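Local coordinates for hypoxanthine phosphoribosyltransferase (Bacillus anthracis, PDB 4QYI) that catalyses the transfer of a phosphoribosyl group from phosphoribosyl pyrophosphate to hypoxanthine or guanine, salvaging the bases as nucleotides, at the interface of chains B and A. Residues are numbered along the deposited sequence; one frame, centred on the assembly and turned at random. Chains: chain A, Hypoxanthine phosphoribosyltransferase; chain B, Hypoxanthine phosphoribosyltransferase.

Contact 1: the interface of chains B and A. Residues chain B 48, 168-170; chain A 55-56, 58, 60, 62.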
# COMPACT_ATOMS: atom_id res chain seq x y z
N PHE B 48 3.94 2.85 0.35
CA PHE B 48 2.65 2.39 -0.21
C PHE B 48 1.81 3.45 -0.88
O PHE B 48 1.15 3.13 -1.86
CB PHE B 48 1.81 1.56 0.78
CG PHE B 48 0.85 2.34 1.64
CD1 PHE B 48 1.27 3.01 2.78
CD2 PHE B 48 -0.51 2.35 1.33
CE1 PHE B 48 0.37 3.71 3.56
CE2 PHE B 48 -1.41 3.04 2.12
CZ PHE B 48 -0.97 3.71 3.24
N ASN B 168 -1.10 9.73 6.75
CA ASN B 168 -2.25 10.10 5.96
C ASN B 168 -2.30 11.53 5.43
O ASN B 168 -3.27 11.89 4.78
CB ASN B 168 -3.52 9.83 6.74
CG ASN B 168 -3.63 10.67 7.97
OD1 ASN B 168 -2.64 10.94 8.65
ND2 ASN B 168 -4.84 11.11 8.27
N LEU B 169 -1.27 12.33 5.68
CA LEU B 169 -1.27 13.67 5.11
C LEU B 169 -1.12 13.57 3.59
O LEU B 169 -0.34 12.77 3.11
CB LEU B 169 -0.13 14.51 5.66
CG LEU B 169 -0.06 14.65 7.18
CD1 LEU B 169 1.11 15.52 7.57
CD2 LEU B 169 -1.35 15.22 7.75
N PRO B 170 -1.86 14.39 2.83
CA PRO B 170 -1.73 14.33 1.37
C PRO B 170 -0.53 15.11 0.82
O PRO B 170 -0.30 15.14 -0.39
CB PRO B 170 -3.04 14.94 0.89
CG PRO B 170 -3.43 15.89 1.97
CD PRO B 170 -3.00 15.22 3.25
N ILE A 55 -7.57 7.11 3.24
CA ILE A 55 -6.98 7.78 4.40
C ILE A 55 -6.60 9.24 4.16
O ILE A 55 -6.62 10.05 5.09
CB ILE A 55 -5.82 7.00 5.02
CG1 ILE A 55 -4.59 7.00 4.11
CG2 ILE A 55 -6.29 5.59 5.37
CD1 ILE A 55 -3.40 6.31 4.73
N ARG A 56 -6.30 9.57 2.91
CA ARG A 56 -5.92 10.95 2.57
C ARG A 56 -7.08 11.92 2.65
O ARG A 56 -6.87 13.12 2.63
CB ARG A 56 -5.21 11.00 1.22
CG ARG A 56 -3.78 10.52 1.34
CD ARG A 56 -3.02 10.63 0.04
NE ARG A 56 -3.41 9.57 -0.88
CZ ARG A 56 -2.92 9.39 -2.09
NH1 ARG A 56 -2.00 10.23 -2.57
NH2 ARG A 56 -3.35 8.38 -2.84
N ILE A 58 -9.37 11.44 5.16
CA ILE A 58 -9.74 11.41 6.56
C ILE A 58 -8.84 12.37 7.34
O ILE A 58 -7.61 12.24 7.36
CB ILE A 58 -9.66 9.99 7.14
CG1 ILE A 58 -10.68 9.08 6.45
CG2 ILE A 58 -9.92 10.02 8.65
CD1 ILE A 58 -10.51 7.61 6.77
N ASN A 60 -9.05 12.95 10.69
CA ASN A 60 -8.71 12.45 12.01
C ASN A 60 -7.27 11.94 12.04
O ASN A 60 -6.68 11.69 10.99
CB ASN A 60 -9.57 11.24 12.39
CG ASN A 60 -11.06 11.54 12.34
OD1 ASN A 60 -11.61 11.94 11.32
ND2 ASN A 60 -11.73 11.27 13.45
N VAL A 62 -4.89 9.32 11.99
CA VAL A 62 -4.98 7.95 11.53
C VAL A 62 -3.67 7.19 11.63
O VAL A 62 -2.61 7.72 11.30
CB VAL A 62 -5.43 7.91 10.05
CG1 VAL A 62 -5.29 6.50 9.48
CG2 VAL A 62 -6.85 8.40 9.89

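Contact 2: the interface of chains B and A. Residues chain B 60, 62-64; chain A 164-168.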
# COMPACT_ATOMS: atom_id res chain seq x y z
N ASN B 60 2.28 0.46 -18.93
CA ASN B 60 2.79 -0.88 -19.17
C ASN B 60 2.07 -1.89 -18.27
O ASN B 60 1.43 -1.50 -17.27
CB ASN B 60 4.28 -0.99 -18.78
CG ASN B 60 5.17 -0.02 -19.53
OD1 ASN B 60 4.97 1.19 -19.45
ND2 ASN B 60 6.21 -0.54 -20.18
N VAL B 62 1.84 -3.99 -15.36
CA VAL B 62 2.57 -3.97 -14.11
C VAL B 62 2.12 -5.05 -13.13
O VAL B 62 0.93 -5.28 -12.94
CB VAL B 62 2.39 -2.59 -13.42
CG1 VAL B 62 2.91 -2.59 -12.00
CG2 VAL B 62 3.07 -1.48 -14.23
N THR B 63 3.10 -5.70 -12.50
CA THR B 63 2.86 -6.66 -11.42
C THR B 63 3.41 -5.98 -10.19
O THR B 63 4.51 -5.44 -10.22
CB THR B 63 3.59 -7.99 -11.63
OG1 THR B 63 3.01 -8.66 -12.73
CG2 THR B 63 3.49 -8.91 -10.39
N ILE B 64 2.66 -5.93 -9.10
CA ILE B 64 3.23 -5.29 -7.91
C ILE B 64 3.32 -6.28 -6.76
O ILE B 64 2.49 -7.16 -6.63
CB ILE B 64 2.53 -3.96 -7.52
CG1 ILE B 64 3.25 -3.31 -6.32
CG2 ILE B 64 1.08 -4.19 -7.17
CD1 ILE B 64 2.93 -1.85 -6.12
N GLU A 164 -2.22 -11.73 -10.43
CA GLU A 164 -1.23 -10.68 -10.13
C GLU A 164 -1.13 -9.56 -11.15
O GLU A 164 -0.30 -8.66 -11.03
CB GLU A 164 0.16 -11.28 -9.83
CG GLU A 164 0.18 -12.26 -8.66
CD GLU A 164 -0.29 -11.66 -7.34
OE1 GLU A 164 -0.25 -10.42 -7.16
OE2 GLU A 164 -0.71 -12.43 -6.46
N LYS A 165 -1.99 -9.59 -12.16
CA LYS A 165 -2.00 -8.54 -13.16
C LYS A 165 -3.18 -7.56 -13.01
O LYS A 165 -4.18 -7.86 -12.37
CB LYS A 165 -1.96 -9.13 -14.57
CG LYS A 165 -0.54 -9.32 -15.05
CD LYS A 165 -0.53 -9.81 -16.48
CE LYS A 165 0.89 -10.02 -16.96
NZ LYS A 165 0.98 -10.23 -18.42
N TYR A 166 -3.00 -6.37 -13.59
CA TYR A 166 -4.01 -5.30 -13.62
C TYR A 166 -4.28 -4.50 -12.34
O TYR A 166 -5.20 -3.70 -12.32
CB TYR A 166 -5.34 -5.82 -14.17
CG TYR A 166 -5.25 -6.36 -15.58
CD1 TYR A 166 -4.86 -5.55 -16.64
CD2 TYR A 166 -5.65 -7.67 -15.87
CE1 TYR A 166 -4.83 -6.05 -17.94
CE2 TYR A 166 -5.63 -8.18 -17.17
CZ TYR A 166 -5.21 -7.36 -18.20
OH TYR A 166 -5.22 -7.87 -19.49
N ARG A 167 -3.47 -4.67 -11.31
CA ARG A 167 -3.69 -3.92 -10.08
C ARG A 167 -3.48 -2.44 -10.29
O ARG A 167 -4.00 -1.63 -9.54
CB ARG A 167 -2.74 -4.34 -8.97
CG ARG A 167 -2.90 -5.77 -8.49
CD ARG A 167 -2.13 -5.94 -7.19
NE ARG A 167 -2.02 -7.33 -6.78
CZ ARG A 167 -2.89 -7.99 -6.03
NH1 ARG A 167 -4.00 -7.43 -5.60
NH2 ARG A 167 -2.64 -9.26 -5.72
N ASN A 168 -2.74 -2.07 -11.34
CA ASN A 168 -2.45 -0.67 -11.57
C ASN A 168 -3.49 0.12 -12.36
O ASN A 168 -3.27 1.29 -12.62
CB ASN A 168 -1.13 -0.53 -12.28
CG ASN A 168 -1.14 -1.16 -13.65
OD1 ASN A 168 -1.67 -2.25 -13.84
ND2 ASN A 168 -0.51 -0.50 -14.60
O HOH W 1 -0.74 -5.76 -10.92
O HOH W 2 0.11 -7.77 -8.48

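Contact 1: the interface of chains B and A
B:Asn168, with 83 Å² of its surface hidden by chain A, is the residue around which this patch of the subunit interface forms. Its carboxamide nitrogen ND2 makes a weak, bent hydrogen bond to the backbone carbonyl A:Ile58 O (3.1 Å, 125° at the hydrogen). A second weak bond runs from ND2 to A:Asn60 O at 3.3 Å. The same amide crosses A:Val62 obliquely, CG lying 3.9 Å from the branch carbon CB of that valine, so the amide's polar end meets carbonyls through weak bonds while its flank rests against carbon. Lower down the side chain, CB of B:Asn168 sits 3.5 Å from A:Ile55 O and also meets the CG1 of that isoleucine. Torsion chi1 of 64° puts CG of B:Asn168 in the crowded position between its backbone N and carbonyl carbon. A:Ile55 takes the equivalent position with CG1 (chi1 70°), and its CD1 meets CZ of B:Phe48 tip to tip at 3.9 Å. On the other flank A:Arg56 lies along the backbone of the B:168-170 loop: CG is 3.7 Å from B:Asn168 O, and CD is 4.1 Å from CA of B:Pro170. In the fold, a loop of chain B that leads towards strand 172-175 docks on the end of helix 48-55 of chain A and the turn into strand 62-71, while B:Phe48 begins the matching helix of its own subunit.

Contact 2: the interface of chains B and A
Water carries most of the polar contact where strand 62-71 of chain B faces the A:164-168 loop. Water 1 joins B:Val62 O (2.7 Å) to the backbone of A:Glu164 and A:Arg167, pairing with the carbonyl O of the former and the amide N of the latter. Water 2 pairs with both N and O of B:Ile64, and on the other side with A:Glu164 O (2.7 Å), the carboxylate OE1 of the same residue and A:Arg167 NE (2.8 Å). The two waters also pair with each other, so they link backbone groups of the strand and the loop.

A salt bridge within chain A probably fixes how the two side chains lie on the loop side. A:Arg167 NH2 donates to A:Glu164 OE1 at 3.0 Å in a nearly straight bond (166° at the hydrogen). The oxygen lies close to the guanidinium plane, but the donor approaches from above the carboxylate plane. A:Glu164 folds back at chi2 (-59°), whereas A:Arg167 runs extended from CG to NE; water 2 and OE1 thus share the guanidinium edge. The nearby positive charge may favour the ionised carboxylate.

A direct but weak hydrogen bond runs from A:Asn168 ND2 to B:Asn60 O at 3.5 Å.

Van der Waals contacts complete the patch. B:Ile64 CG2 meets A:Arg167 CD at 3.7 Å, the side chains crossing at about a right angle; CG2 occupies the crowded position between backbone N and carbonyl carbon. B:Thr63 also crosses A:Glu164 at about a right angle, OG1 lying 3.7 Å from A:Glu164 O with CG2 beside it. B:Val62 is crossed obliquely by A:Asn168, CB against CG at 3.8 Å.

For the protein, the site joins strand to loop across the subunits. By family resemblance, A:Arg167 probably belongs near the pyrophosphate site, so steadying this loop could bear on the active site if the pairing persists in solution.

Contact 1 and contact 2 lie about 24 Å apart, measured between the centres of their C-alpha atoms, along one interface between identical chains. They are partly related by exchange of the subunits: residues 60, 62 and 168 take part in both, with B:Asn168 facing chain A in contact 1 and A:Asn168 facing chain B in contact 2. Contact 1 adds the end of helix 48-55, and contact 2 adds more of strand 62-71 and the pair of bridging waters. This reciprocity suits a two-fold dimer, although the structure alone does not show the assembly in solution.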